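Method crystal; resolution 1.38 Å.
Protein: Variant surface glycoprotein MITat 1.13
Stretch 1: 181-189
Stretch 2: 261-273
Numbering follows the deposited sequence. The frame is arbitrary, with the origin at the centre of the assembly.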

ATOM      1  N   HIS A 181      10.937  12.869  15.546  1.00 46.92           N
ATOM      2  CA  HIS A 181      10.723  12.168  16.802  1.00 47.49           C
ATOM      3  C   HIS A 181      10.800  10.656  16.653  1.00 43.97           C
ATOM      4  O   HIS A 181      10.714   9.943  17.655  1.00 43.95           O
ATOM      5  CB  HIS A 181       9.362  12.553  17.392  1.00 50.65           C
ATOM      6  CG  HIS A 181       9.181  14.030  17.580  1.00 54.24           C
ATOM      7  ND1 HIS A 181       9.972  14.777  18.427  1.00 55.31           N
ATOM      8  CD2 HIS A 181       8.300  14.897  17.027  1.00 55.87           C
ATOM      9  CE1 HIS A 181       9.583  16.040  18.391  1.00 56.07           C
ATOM     10  NE2 HIS A 181       8.572  16.141  17.547  1.00 56.42           N
ATOM     11  N   GLU A 182      10.964  10.146  15.435  1.00 40.40           N
ATOM     12  CA  GLU A 182      10.811   8.716  15.209  1.00 39.61           C
ATOM     13  C   GLU A 182      11.968   7.905  15.780  1.00 39.86           C
ATOM     14  O   GLU A 182      11.777   6.743  16.153  1.00 40.89           O
ATOM     15  CB  GLU A 182      10.703   8.443  13.702  1.00 37.65           C
ATOM     16  CG  GLU A 182       9.341   8.769  13.087  1.00 38.20           C
ATOM     17  CD  GLU A 182       8.292   7.747  13.472  1.00 38.64           C
ATOM     18  OE1 GLU A 182       8.321   6.621  12.932  1.00 37.98           O
ATOM     19  OE2 GLU A 182       7.476   8.044  14.381  1.00 38.65           O
ATOM     20  N   GLU A 183      13.166   8.489  15.886  1.00 42.32           N
ATOM     21  CA  GLU A 183      14.295   7.699  16.369  1.00 45.46           C
ATOM     22  C   GLU A 183      14.100   7.247  17.812  1.00 44.99           C
ATOM     23  O   GLU A 183      14.689   6.242  18.225  1.00 46.32           O
ATOM     24  CB  GLU A 183      15.615   8.467  16.242  1.00 49.29           C
ATOM     25  CG  GLU A 183      16.410   8.110  14.985  1.00 54.81           C
ATOM     26  CD  GLU A 183      16.385   6.615  14.662  1.00 59.61           C
ATOM     27  OE1 GLU A 183      16.962   5.823  15.442  1.00 62.61           O
ATOM     28  OE2 GLU A 183      15.734   6.236  13.658  1.00 59.93           O
ATOM     29  N   ASN A 184      13.302   7.971  18.600  1.00 44.17           N
ATOM     30  CA  ASN A 184      13.087   7.625  20.001  1.00 44.85           C
ATOM     31  C   ASN A 184      11.646   7.236  20.315  1.00 44.35           C
ATOM     32  O   ASN A 184      11.291   7.097  21.493  1.00 45.21           O
ATOM     33  CB  ASN A 184      13.550   8.761  20.915  1.00 46.59           C
ATOM     34  CG  ASN A 184      15.037   8.697  21.205  1.00 51.78           C
ATOM     35  OD1 ASN A 184      15.633   7.618  21.186  1.00 53.89           O
ATOM     36  ND2 ASN A 184      15.639   9.843  21.473  1.00 53.58           N
ATOM     37  N   GLU A 185      10.826   7.019  19.306  1.00 42.35           N
ATOM     38  CA  GLU A 185       9.452   6.616  19.543  1.00 40.84           C
ATOM     39  C   GLU A 185       9.426   5.180  20.059  1.00 40.66           C
ATOM     40  O   GLU A 185      10.122   4.311  19.522  1.00 41.11           O
ATOM     41  CB  GLU A 185       8.668   6.740  18.230  1.00 42.39           C
ATOM     42  CG  GLU A 185       7.179   6.428  18.373  1.00 43.47           C
ATOM     43  CD  GLU A 185       6.445   7.433  19.253  1.00 43.42           C
ATOM     44  OE1 GLU A 185       6.888   8.597  19.312  1.00 45.02           O
ATOM     45  OE2 GLU A 185       5.421   7.055  19.862  1.00 43.54           O
ATOM     46  N   PRO A 186       8.688   4.897  21.124  1.00 40.04           N
ATOM     47  CA  PRO A 186       8.634   3.527  21.637  1.00 39.46           C
ATOM     48  C   PRO A 186       7.773   2.633  20.759  1.00 37.71           C
ATOM     49  O   PRO A 186       6.923   3.088  19.989  1.00 36.97           O
ATOM     50  CB  PRO A 186       8.012   3.687  23.030  1.00 39.11           C
ATOM     51  CG  PRO A 186       7.198   4.966  22.914  1.00 39.00           C
ATOM     52  CD  PRO A 186       7.972   5.855  21.982  1.00 40.64           C
ATOM     53  N   GLU A 187       7.974   1.330  20.943  1.00 39.65           N
ATOM     54  CA  GLU A 187       7.171   0.344  20.250  1.00 40.22           C
ATOM     55  C   GLU A 187       5.698   0.506  20.625  1.00 37.74           C
ATOM     56  O   GLU A 187       5.366   0.868  21.765  1.00 37.51           O
ATOM     57  CB  GLU A 187       7.603  -1.068  20.653  1.00 44.26           C
ATOM     58  CG  GLU A 187       8.687  -1.652  19.779  1.00 48.69           C
ATOM     59  CD  GLU A 187       9.591  -2.608  20.521  1.00 51.75           C
ATOM     60  OE1 GLU A 187      10.753  -2.236  20.789  1.00 53.81           O
ATOM     61  OE2 GLU A 187       9.134  -3.728  20.837  1.00 52.96           O
ATOM     62  N   PRO A 188       4.790   0.215  19.692  1.00 36.55           N
ATOM     63  CA  PRO A 188       3.365   0.167  20.038  1.00 35.99           C
ATOM     64  C   PRO A 188       3.118  -0.894  21.102  1.00 36.57           C
ATOM     65  O   PRO A 188       3.763  -1.947  21.110  1.00 36.47           O
ATOM     66  CB  PRO A 188       2.686  -0.203  18.711  1.00 34.89           C
ATOM     67  CG  PRO A 188       3.683   0.184  17.649  1.00 35.50           C
ATOM     68  CD  PRO A 188       5.017  -0.114  18.277  1.00 35.77           C
ATOM     69  N   ALA A 189       2.192  -0.590  22.017  1.00 36.06           N
ATOM     70  CA  ALA A 189       1.932  -1.436  23.176  1.00 34.71           C
ATOM     71  C   ALA A 189       1.138  -2.675  22.785  1.00 32.67           C
ATOM     72  O   ALA A 189       0.290  -2.642  21.894  1.00 33.29           O
ATOM     73  CB  ALA A 189       1.181  -0.657  24.264  1.00 35.45           C
ATOM     74  N   ALA A 261       3.111  -5.838  16.261  1.00 30.25           N
ATOM     75  CA  ALA A 261       3.383  -4.416  16.425  1.00 30.16           C
ATOM     76  C   ALA A 261       4.877  -4.138  16.392  1.00 30.71           C
ATOM     77  O   ALA A 261       5.305  -3.106  15.874  1.00 32.08           O
ATOM     78  CB  ALA A 261       2.781  -3.903  17.724  1.00 32.02           C
ATOM     79  N   THR A 262       5.689  -5.062  16.911  1.00 31.34           N
ATOM     80  CA  THR A 262       7.135  -4.905  16.845  1.00 32.69           C
ATOM     81  C   THR A 262       7.609  -4.914  15.405  1.00 31.63           C
ATOM     82  O   THR A 262       8.448  -4.099  15.030  1.00 31.81           O
ATOM     83  CB  THR A 262       7.806  -6.040  17.624  1.00 35.11           C
ATOM     84  OG1 THR A 262       7.293  -6.086  18.957  1.00 37.47           O
ATOM     85  CG2 THR A 262       9.318  -5.878  17.633  1.00 36.01           C
ATOM     86  N   VAL A 263       7.087  -5.828  14.583  1.00 31.85           N
ATOM     87  CA  VAL A 263       7.492  -5.922  13.183  1.00 32.26           C
ATOM     88  C   VAL A 263       7.058  -4.689  12.404  1.00 30.44           C
ATOM     89  O   VAL A 263       7.776  -4.231  11.508  1.00 31.46           O
ATOM     90  CB  VAL A 263       6.918  -7.223  12.598  1.00 32.76           C
ATOM     91  CG1 VAL A 263       6.939  -7.237  11.128  1.00 34.08           C
ATOM     92  CG2 VAL A 263       7.667  -8.436  13.161  1.00 32.87           C
ATOM     93  N   ALA A 264       5.885  -4.134  12.721  1.00 30.15           N
ATOM     94  CA  ALA A 264       5.452  -2.883  12.108  1.00 30.19           C
ATOM     95  C   ALA A 264       6.396  -1.739  12.465  1.00 30.97           C
ATOM     96  O   ALA A 264       6.835  -0.980  11.587  1.00 32.40           O
ATOM     97  CB  ALA A 264       4.017  -2.584  12.537  1.00 31.81           C
ATOM     98  N   HIS A 265       6.733  -1.615  13.753  1.00 31.20           N
ATOM     99  CA  HIS A 265       7.700  -0.619  14.201  1.00 30.40           C
ATOM    100  C   HIS A 265       9.016  -0.773  13.452  1.00 31.56           C
ATOM    101  O   HIS A 265       9.615   0.214  13.017  1.00 32.12           O
ATOM    102  CB  HIS A 265       7.925  -0.817  15.698  1.00 30.84           C
ATOM    103  CG  HIS A 265       8.561   0.336  16.421  1.00 31.11           C
ATOM    104  ND1 HIS A 265       7.956   1.565  16.544  1.00 31.74           N
ATOM    105  CD2 HIS A 265       9.679   0.396  17.179  1.00 32.72           C
ATOM    106  CE1 HIS A 265       8.691   2.346  17.317  1.00 33.80           C
ATOM    107  NE2 HIS A 265       9.730   1.650  17.738  1.00 32.90           N
ATOM    108  N   GLU A 266       9.528  -1.979  13.329  1.00 32.27           N
ATOM    109  CA  GLU A 266      10.809  -2.256  12.651  1.00 33.77           C
ATOM    110  C   GLU A 266      10.700  -1.878  11.167  1.00 31.77           C
ATOM    111  O   GLU A 266      11.737  -1.492  10.615  1.00 31.32           O
ATOM    112  CB  GLU A 266      11.228  -3.707  12.810  1.00 37.66           C
ATOM    113  CG  GLU A 266      12.563  -4.030  12.163  1.00 41.58           C
ATOM    114  CD  GLU A 266      13.687  -3.040  12.450  1.00 45.19           C
ATOM    115  OE1 GLU A 266      14.200  -2.395  11.468  1.00 45.78           O
ATOM    116  OE2 GLU A 266      14.041  -2.890  13.659  1.00 47.18           O
ATOM    117  N   ALA A 267       9.526  -1.976  10.547  1.00 30.52           N
ATOM    118  CA  ALA A 267       9.399  -1.645   9.130  1.00 31.01           C
ATOM    119  C   ALA A 267       9.487  -0.144   8.914  1.00 30.62           C
ATOM    120  O   ALA A 267      10.058   0.311   7.912  1.00 31.54           O
ATOM    121  CB  ALA A 267       8.074  -2.164   8.583  1.00 30.98           C
ATOM    122  N   LEU A 268       8.985   0.646   9.859  1.00 30.70           N
ATOM    123  CA  LEU A 268       9.204   2.086   9.802  1.00 30.38           C
ATOM    124  C   LEU A 268      10.685   2.423   9.964  1.00 31.74           C
ATOM    125  O   LEU A 268      11.230   3.240   9.209  1.00 32.97           O
ATOM    126  CB  LEU A 268       8.370   2.776  10.879  1.00 30.12           C
ATOM    127  CG  LEU A 268       6.853   2.589  10.739  1.00 30.43           C
ATOM    128  CD1 LEU A 268       6.133   3.336  11.839  1.00 31.62           C
ATOM    129  CD2 LEU A 268       6.390   3.058   9.344  1.00 32.68           C
ATOM    130  N   LYS A 269      11.378   1.760  10.892  1.00 32.64           N
ATOM    131  CA  LYS A 269      12.810   2.001  11.048  1.00 33.39           C
ATOM    132  C   LYS A 269      13.564   1.641   9.767  1.00 32.90           C
ATOM    133  O   LYS A 269      14.539   2.315   9.400  1.00 33.41           O
ATOM    134  CB  LYS A 269      13.375   1.212  12.223  1.00 35.94           C
ATOM    135  CG  LYS A 269      14.824   1.513  12.474  1.00 37.30           C
ATOM    136  CD  LYS A 269      15.311   0.948  13.789  1.00 39.09           C
ATOM    137  CE  LYS A 269      16.703   1.457  14.122  1.00 40.67           C
ATOM    138  NZ  LYS A 269      17.282   0.790  15.319  1.00 41.81           N
ATOM    139  N   ALA A 270      13.124   0.596   9.057  1.00 33.04           N
ATOM    140  CA  ALA A 270      13.803   0.213   7.817  1.00 32.96           C
ATOM    141  C   ALA A 270      13.794   1.334   6.786  1.00 32.70           C
ATOM    142  O   ALA A 270      14.749   1.481   6.009  1.00 34.69           O
ATOM    143  CB  ALA A 270      13.157  -1.037   7.220  1.00 32.69           C
ATOM    144  N   ILE A 271      12.722   2.123   6.756  1.00 32.01           N
ATOM    145  CA  ILE A 271      12.662   3.236   5.827  1.00 30.82           C
ATOM    146  C   ILE A 271      13.705   4.268   6.211  1.00 30.75           C
ATOM    147  O   ILE A 271      14.465   4.755   5.370  1.00 31.80           O
ATOM    148  CB  ILE A 271      11.255   3.855   5.785  1.00 29.78           C
ATOM    149  CG1 ILE A 271      10.207   2.849   5.320  1.00 29.39           C
ATOM    150  CG2 ILE A 271      11.254   5.092   4.862  1.00 29.71           C
ATOM    151  CD1 ILE A 271       8.794   3.368   5.459  1.00 30.57           C
ATOM    152  N   ARG A 272      13.779   4.598   7.501  1.00 31.15           N
ATOM    153  CA  ARG A 272      14.743   5.589   7.971  1.00 31.73           C
ATOM    154  C   ARG A 272      16.175   5.105   7.774  1.00 33.82           C
ATOM    155  O   ARG A 272      17.046   5.872   7.347  1.00 35.18           O
ATOM    156  CB  ARG A 272      14.470   5.905   9.446  1.00 32.13           C
ATOM    157  CG  ARG A 272      13.040   6.335   9.720  1.00 33.24           C
ATOM    158  CD  ARG A 272      12.915   7.025  11.075  1.00 33.69           C
ATOM    159  NE  ARG A 272      13.380   6.151  12.136  1.00 35.80           N
ATOM    160  CZ  ARG A 272      12.615   5.276  12.779  1.00 36.59           C
ATOM    161  NH1 ARG A 272      11.329   5.136  12.475  1.00 37.37           N
ATOM    162  NH2 ARG A 272      13.149   4.519  13.725  1.00 38.66           N
ATOM    163  N   SER A 273      16.432   3.824   8.026  1.00 34.96           N
ATOM    164  CA  SER A 273      17.797   3.316   7.910  1.00 36.14           C
ATOM    165  C   SER A 273      18.291   3.380   6.475  1.00 35.56           C
ATOM    166  O   SER A 273      19.490   3.574   6.235  1.00 36.37           O
ATOM    167  CB  SER A 273      17.861   1.874   8.409  1.00 37.23           C
ATOM    168  OG  SER A 273      17.660   1.832   9.807  1.00 39.15           O
TER

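How do the two backbones lie against each other? Residues 261-273 are helical throughout, part of a helix that begins earlier in the chain, whereas 181-189 includes no strand and, from Glu185 onward, runs as an extended loop. The two run in opposite senses: Glu183 lies nearest Lys269, with CA atoms 7.9 Å apart, Glu187 nearest His265 at 6.1 Å between CA atoms, and Pro188 nearest Ala261 at 5.8 Å between CA atoms. The backbones therefore draw closer toward the Pro188 end, where small side chains meet, while long charged side chains span the wider gap at the other. No backbone-to-backbone hydrogen bond links the stretches, so side chains on the helix make the connection.

What holds the wider end together? Arg272 does, through salt bridges to two neighbouring glutamates. NE and NH2 of Arg272 both donate hydrogen bonds to OE2 of Glu183, at 2.8 Å and 3.1 Å respectively, and the NE bond is the straighter of the two. The carboxylate oxygen sits at the edge of the guanidinium, near its plane, where the N-H groups point. The CA-to-CB bond of Glu183 is directed sideways, yet its chain bends so that the carboxylate reaches the arginine. Glu182 forms the second salt bridge, with OE1 3.4 Å from NH1 of Arg272, and its backbone O lies over one face of the guanidinium. The same OE1 also lies 4.1 Å from CD1 of Leu268, so the buried Glu182 side chain touches an apolar neighbour as well.

Why does His265 matter so much in the middle? It has the largest area covered by the opposite stretch of any residue here, because the loop lies across one face of its imidazole and reaches its edge. CA of Glu187 lies 3.8 Å from the centroid of the His265 ring, only 7° off the normal, a CH-pi contact that sets a weakly polarised C-H against the aromatic face. At the ring edge, O of Glu185 lies 3.2 Å from NE2 of His265. O of Pro186 is 3.3 Å from CE1 of His265. The ring's ND1 is hydrogen-bonded elsewhere in the structure.

How does the contact close at the narrow end? Pro188 places its CB 3.8 Å from CB of Ala261, an apolar contact that the small alanine methyl allows at short backbone separation. The proline ring also reaches back toward the histidine, its CD 3.8 Å from ND1 of His265. On the exposed margin, OE2 of Glu187 approaches OG1 of Thr262 to 3.5 Å.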